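PDB 3HRA: ankyrin repeat family protein from Enterococcus faecalis, which is of unknown function but, as a stack of ankyrin repeats, probably serves as a scaffold for binding other proteins. Local coordinates for residues A[141-153]-A[179-193]. Numbering follows the deposited sequence.
Sequences YTALIEAVGLREG and RTAMDYANQKGYTEI
Val148 is a knob in a hole formed by Ala181, Tyr184, Ala185 and Ile193. Its two methyls divide the work: CG1, anti to the backbone N (chi1 173°), reaches the 181-188 helix and lies 3.7 Å from Ala185 CB, while CG2 meets CG2 of Ile193, also at 3.7 Å, so that one side chain touches both helices of the 179-193 segment. Toward the helix N-termini, Leu144 places CD2 3.7 Å from Ala181 CB, and Ile145 lays CG2 obliquely against the Tyr184 ring. Gly149, with no side chain, lets its CA come within 3.8 Å of Tyr184 CB. Helices 143-149 and 181-188 run parallel, 2° apart with axes 8.6 Å from each other, a side-by-side stacking characteristic of the ankyrin-repeat fold. Each begins with a threonine N-cap, Thr142 and Thr180, the latter forming a capping box with Asp183. At the outer end of Tyr184, the hydroxyl is bound by Asp175; the face of the Arg179 guanidinium is met by Tyr184 CE1 at the ring's rim, while Arg179 NE is hydrogen-bonded to Ser177. Past Gly149 and Lys188, the Tyr190 ring is sandwiched: Gly153 CA makes a CH-pi contact 3.8 Å from the ring centroid, and Lys188 CB lies over the opposite face. The Tyr190 hydroxyl donates to Arg151 O at 2.7 Å, on a lone pair in the carbonyl plane, tying the ring to the backbone at Arg151. Farther out, Arg151 grips Glu152 OE1 side-on through NE and NH2, while its NH1 forms a salt bridge with Glu115.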
loop_
_atom_site.group_PDB
_atom_site.type_symbol
_atom_site.label_atom_id
_atom_site.label_comp_id
_atom_site.label_asym_id
_atom_site.label_seq_id
_atom_site.Cartn_x
_atom_site.Cartn_y
_atom_site.Cartn_z
ATOM N N TYR A 141 1.103 -14.680 6.683
ATOM C CA TYR A 141 2.020 -14.386 5.591
ATOM C C TYR A 141 2.766 -13.102 5.888
ATOM O O TYR A 141 2.174 -12.133 6.340
ATOM C CB TYR A 141 1.299 -14.178 4.250
ATOM C CG TYR A 141 0.573 -15.373 3.673
ATOM C CD1 TYR A 141 -0.477 -15.194 2.783
ATOM C CD2 TYR A 141 0.927 -16.670 4.014
ATOM C CE1 TYR A 141 -1.146 -16.267 2.240
ATOM C CE2 TYR A 141 0.258 -17.759 3.469
ATOM C CZ TYR A 141 -0.773 -17.551 2.582
ATOM O OH TYR A 141 -1.449 -18.621 2.033
ATOM N N THR A 142 4.065 -13.116 5.610
ATOM C CA THR A 142 4.874 -11.904 5.570
ATOM C C THR A 142 4.984 -11.471 4.110
ATOM O O THR A 142 4.566 -12.210 3.201
ATOM C CB THR A 142 6.310 -12.173 6.061
ATOM O OG1 THR A 142 6.904 -13.196 5.248
ATOM C CG2 THR A 142 6.304 -12.626 7.521
ATOM N N ALA A 143 5.586 -10.310 3.887
ATOM C CA ALA A 143 5.856 -9.829 2.534
ATOM C C ALA A 143 6.711 -10.841 1.787
ATOM O O ALA A 143 6.442 -11.151 0.620
ATOM C CB ALA A 143 6.549 -8.464 2.564
ATOM N N LEU A 144 7.723 -11.375 2.461
ATOM C CA LEU A 144 8.580 -12.379 1.839
ATOM C C LEU A 144 7.812 -13.634 1.409
ATOM O O LEU A 144 7.980 -14.124 0.285
ATOM C CB LEU A 144 9.710 -12.766 2.785
ATOM C CG LEU A 144 10.726 -13.728 2.188
ATOM C CD1 LEU A 144 11.509 -13.074 1.026
ATOM C CD2 LEU A 144 11.673 -14.220 3.296
ATOM N N ILE A 145 6.988 -14.165 2.303
ATOM C CA ILE A 145 6.214 -15.361 2.007
ATOM C C ILE A 145 5.281 -15.136 0.827
ATOM O O ILE A 145 5.189 -15.990 -0.059
ATOM C CB ILE A 145 5.425 -15.872 3.243
ATOM C CG1 ILE A 145 6.402 -16.485 4.254
ATOM C CG2 ILE A 145 4.419 -16.913 2.818
ATOM C CD1 ILE A 145 5.807 -16.725 5.628
ATOM N N GLU A 146 4.595 -13.994 0.797
ATOM C CA GLU A 146 3.694 -13.718 -0.315
ATOM C C GLU A 146 4.478 -13.577 -1.622
ATOM O O GLU A 146 4.062 -14.113 -2.654
ATOM C CB GLU A 146 2.812 -12.481 -0.060
ATOM C CG GLU A 146 1.810 -12.663 1.084
ATOM C CD GLU A 146 0.503 -11.881 0.863
ATOM O OE1 GLU A 146 0.386 -11.129 -0.136
ATOM O OE2 GLU A 146 -0.424 -12.022 1.680
ATOM N N ALA A 147 5.591 -12.842 -1.584
ATOM C CA ALA A 147 6.416 -12.659 -2.777
ATOM C C ALA A 147 6.922 -13.987 -3.358
ATOM O O ALA A 147 7.086 -14.112 -4.570
ATOM C CB ALA A 147 7.585 -11.718 -2.500
ATOM N N VAL A 148 7.175 -14.965 -2.491
ATOM C CA VAL A 148 7.658 -16.281 -2.914
ATOM C C VAL A 148 6.520 -17.246 -3.251
ATOM O O VAL A 148 6.481 -17.811 -4.342
ATOM C CB VAL A 148 8.535 -16.936 -1.833
ATOM C CG1 VAL A 148 8.874 -18.387 -2.234
ATOM C CG2 VAL A 148 9.820 -16.134 -1.644
ATOM N N GLY A 149 5.582 -17.406 -2.319
ATOM C CA GLY A 149 4.613 -18.488 -2.390
ATOM C C GLY A 149 3.367 -18.216 -3.202
ATOM O O GLY A 149 2.742 -19.139 -3.734
ATOM N N LEU A 150 2.989 -16.953 -3.302
ATOM C CA LEU A 150 1.739 -16.620 -3.957
ATOM C C LEU A 150 1.946 -16.277 -5.422
ATOM O O LEU A 150 0.986 -16.174 -6.168
ATOM C CB LEU A 150 1.037 -15.475 -3.236
ATOM C CG LEU A 150 0.154 -15.882 -2.045
ATOM C CD1 LEU A 150 0.859 -16.831 -1.099
ATOM C CD2 LEU A 150 -0.337 -14.650 -1.299
ATOM N N ARG A 151 3.202 -16.113 -5.827
ATOM C CA ARG A 151 3.499 -15.582 -7.157
ATOM C C ARG A 151 4.311 -16.548 -8.023
ATOM O O ARG A 151 4.501 -17.705 -7.671
ATOM C CB ARG A 151 4.195 -14.219 -7.047
ATOM C CG ARG A 151 3.357 -13.165 -6.300
ATOM C CD ARG A 151 1.966 -12.943 -6.919
ATOM N NE ARG A 151 2.014 -12.644 -8.352
ATOM C CZ ARG A 151 1.268 -11.727 -8.969
ATOM N NH1 ARG A 151 0.414 -10.975 -8.282
ATOM N NH2 ARG A 151 1.389 -11.548 -10.282
ATOM N N GLU A 152 4.804 -16.036 -9.151
ATOM C CA GLU A 152 5.308 -16.861 -10.254
ATOM C C GLU A 152 6.812 -17.187 -10.231
ATOM O O GLU A 152 7.310 -17.894 -11.112
ATOM C CB GLU A 152 4.944 -16.187 -11.581
ATOM C CG GLU A 152 3.427 -16.035 -11.810
ATOM C CD GLU A 152 2.765 -15.016 -10.883
ATOM O OE1 GLU A 152 3.440 -14.037 -10.489
ATOM O OE2 GLU A 152 1.567 -15.194 -10.553
ATOM N N GLY A 153 7.530 -16.660 -9.248
ATOM C CA GLY A 153 8.942 -16.970 -9.080
ATOM C C GLY A 153 9.878 -16.391 -10.124
ATOM O O GLY A 153 11.040 -16.808 -10.213
ATOM N N ARG A 179 4.514 -23.063 7.207
ATOM C CA ARG A 179 5.491 -23.035 6.118
ATOM C C ARG A 179 6.290 -21.728 6.077
ATOM O O ARG A 179 5.764 -20.652 6.372
ATOM C CB ARG A 179 4.794 -23.304 4.777
ATOM C CG ARG A 179 4.475 -24.788 4.547
ATOM C CD ARG A 179 3.865 -25.044 3.164
ATOM N NE ARG A 179 2.508 -24.510 3.075
ATOM C CZ ARG A 179 1.690 -24.659 2.031
ATOM N NH1 ARG A 179 2.075 -25.340 0.957
ATOM N NH2 ARG A 179 0.472 -24.122 2.069
ATOM N N THR A 180 7.561 -21.840 5.708
ATOM C CA THR A 180 8.407 -20.676 5.514
ATOM C C THR A 180 8.538 -20.357 4.027
ATOM O O THR A 180 8.132 -21.134 3.158
ATOM C CB THR A 180 9.842 -20.892 6.070
ATOM O OG1 THR A 180 10.480 -21.940 5.328
ATOM C CG2 THR A 180 9.810 -21.233 7.571
ATOM N N ALA A 181 9.135 -19.211 3.739
ATOM C CA ALA A 181 9.427 -18.832 2.357
ATOM C C ALA A 181 10.294 -19.889 1.634
ATOM O O ALA A 181 10.047 -20.232 0.479
ATOM C CB ALA A 181 10.104 -17.472 2.333
ATOM N N MET A 182 11.301 -20.414 2.319
ATOM C CA MET A 182 12.149 -21.461 1.755
ATOM C C MET A 182 11.325 -22.698 1.398
ATOM O O MET A 182 11.538 -23.315 0.357
ATOM C CB MET A 182 13.239 -21.830 2.767
ATOM C CG MET A 182 14.383 -22.638 2.209
ATOM S SD MET A 182 15.740 -22.801 3.400
ATOM C CE MET A 182 16.522 -21.193 3.300
ATOM N N ASP A 183 10.384 -23.052 2.270
ATOM C CA ASP A 183 9.475 -24.181 2.032
ATOM C C ASP A 183 8.698 -24.008 0.737
ATOM O O ASP A 183 8.633 -24.936 -0.075
ATOM C CB ASP A 183 8.479 -24.346 3.196
ATOM C CG ASP A 183 9.128 -24.883 4.453
ATOM O OD1 ASP A 183 10.136 -25.622 4.333
ATOM O OD2 ASP A 183 8.629 -24.560 5.563
ATOM N N TYR A 184 8.118 -22.822 0.536
ATOM C CA TYR A 184 7.318 -22.569 -0.658
ATOM C C TYR A 184 8.167 -22.607 -1.933
ATOM O O TYR A 184 7.767 -23.207 -2.927
ATOM C CB TYR A 184 6.565 -21.230 -0.562
ATOM C CG TYR A 184 5.355 -21.276 0.351
ATOM C CD1 TYR A 184 4.208 -21.962 -0.026
ATOM C CD2 TYR A 184 5.355 -20.616 1.575
ATOM C CE1 TYR A 184 3.090 -22.006 0.800
ATOM C CE2 TYR A 184 4.232 -20.641 2.409
ATOM C CZ TYR A 184 3.112 -21.346 2.013
ATOM O OH TYR A 184 2.000 -21.398 2.822
ATOM N N ALA A 185 9.323 -21.950 -1.909
ATOM C CA ALA A 185 10.180 -21.910 -3.087
ATOM C C ALA A 185 10.600 -23.319 -3.489
ATOM O O ALA A 185 10.591 -23.673 -4.663
ATOM C CB ALA A 185 11.406 -21.044 -2.832
ATOM N N ASN A 186 10.975 -24.116 -2.497
ATOM C CA ASN A 186 11.340 -25.506 -2.724
ATOM C C ASN A 186 10.193 -26.347 -3.325
ATOM O O ASN A 186 10.398 -27.087 -4.296
ATOM C CB ASN A 186 11.844 -26.129 -1.419
ATOM C CG ASN A 186 12.415 -27.509 -1.620
ATOM O OD1 ASN A 186 11.953 -28.473 -1.014
ATOM N ND2 ASN A 186 13.406 -27.614 -2.488
ATOM N N GLN A 187 9.001 -26.235 -2.742
ATOM C CA GLN A 187 7.819 -26.965 -3.216
ATOM C C GLN A 187 7.457 -26.617 -4.656
ATOM O O GLN A 187 7.030 -27.481 -5.428
ATOM C CB GLN A 187 6.611 -26.682 -2.315
ATOM C CG GLN A 187 6.682 -27.339 -0.938
ATOM C CD GLN A 187 5.640 -26.778 0.040
ATOM O OE1 GLN A 187 5.745 -26.983 1.250
ATOM N NE2 GLN A 187 4.639 -26.064 -0.483
ATOM N N LYS A 188 7.636 -25.352 -5.016
ATOM C CA LYS A 188 7.169 -24.857 -6.304
ATOM C C LYS A 188 8.242 -24.972 -7.378
ATOM O O LYS A 188 7.992 -24.711 -8.550
ATOM C CB LYS A 188 6.716 -23.417 -6.159
ATOM C CG LYS A 188 5.597 -23.267 -5.141
ATOM C CD LYS A 188 4.936 -21.928 -5.224
ATOM C CE LYS A 188 3.829 -21.847 -4.180
ATOM N NZ LYS A 188 3.076 -23.142 -4.046
ATOM N N GLY A 189 9.439 -25.365 -6.964
ATOM C CA GLY A 189 10.552 -25.498 -7.888
ATOM C C GLY A 189 11.131 -24.158 -8.306
ATOM O O GLY A 189 11.685 -24.044 -9.396
ATOM N N TYR A 190 11.024 -23.150 -7.435
ATOM C CA TYR A 190 11.552 -21.814 -7.740
ATOM C C TYR A 190 13.041 -21.737 -7.425
ATOM O O TYR A 190 13.453 -21.163 -6.413
ATOM C CB TYR A 190 10.781 -20.727 -6.979
ATOM C CG TYR A 190 9.340 -20.573 -7.414
ATOM C CD1 TYR A 190 8.451 -19.819 -6.661
ATOM C CD2 TYR A 190 8.865 -21.186 -8.577
ATOM C CE1 TYR A 190 7.128 -19.664 -7.048
ATOM C CE2 TYR A 190 7.530 -21.035 -8.978
ATOM C CZ TYR A 190 6.672 -20.276 -8.206
ATOM O OH TYR A 190 5.342 -20.121 -8.568
ATOM N N THR A 191 13.838 -22.333 -8.305
ATOM C CA THR A 191 15.259 -22.504 -8.100
ATOM C C THR A 191 16.026 -21.231 -7.778
ATOM O O THR A 191 16.846 -21.227 -6.872
ATOM C CB THR A 191 15.930 -23.177 -9.326
ATOM O OG1 THR A 191 15.165 -24.322 -9.714
ATOM C CG2 THR A 191 17.326 -23.605 -8.971
ATOM N N GLU A 192 15.791 -20.161 -8.530
ATOM C CA GLU A 192 16.542 -18.928 -8.310
ATOM C C GLU A 192 16.223 -18.299 -6.957
ATOM O O GLU A 192 17.115 -17.798 -6.284
ATOM C CB GLU A 192 16.304 -17.918 -9.431
ATOM C CG GLU A 192 16.776 -18.374 -10.816
ATOM C CD GLU A 192 18.295 -18.579 -10.892
ATOM O OE1 GLU A 192 19.045 -17.883 -10.170
ATOM O OE2 GLU A 192 18.738 -19.437 -11.685
ATOM N N ILE A 193 14.953 -18.329 -6.560
ATOM C CA ILE A 193 14.580 -17.880 -5.227
ATOM C C ILE A 193 15.219 -18.738 -4.136
ATOM O O ILE A 193 15.737 -18.206 -3.148
ATOM C CB ILE A 193 13.039 -17.767 -5.067
ATOM C CG1 ILE A 193 12.548 -16.595 -5.916
ATOM C CG2 ILE A 193 12.650 -17.569 -3.610
ATOM C CD1 ILE A 193 11.033 -16.408 -5.939
HETATM O O HOH W 1 12.646 -18.650 -8.902
#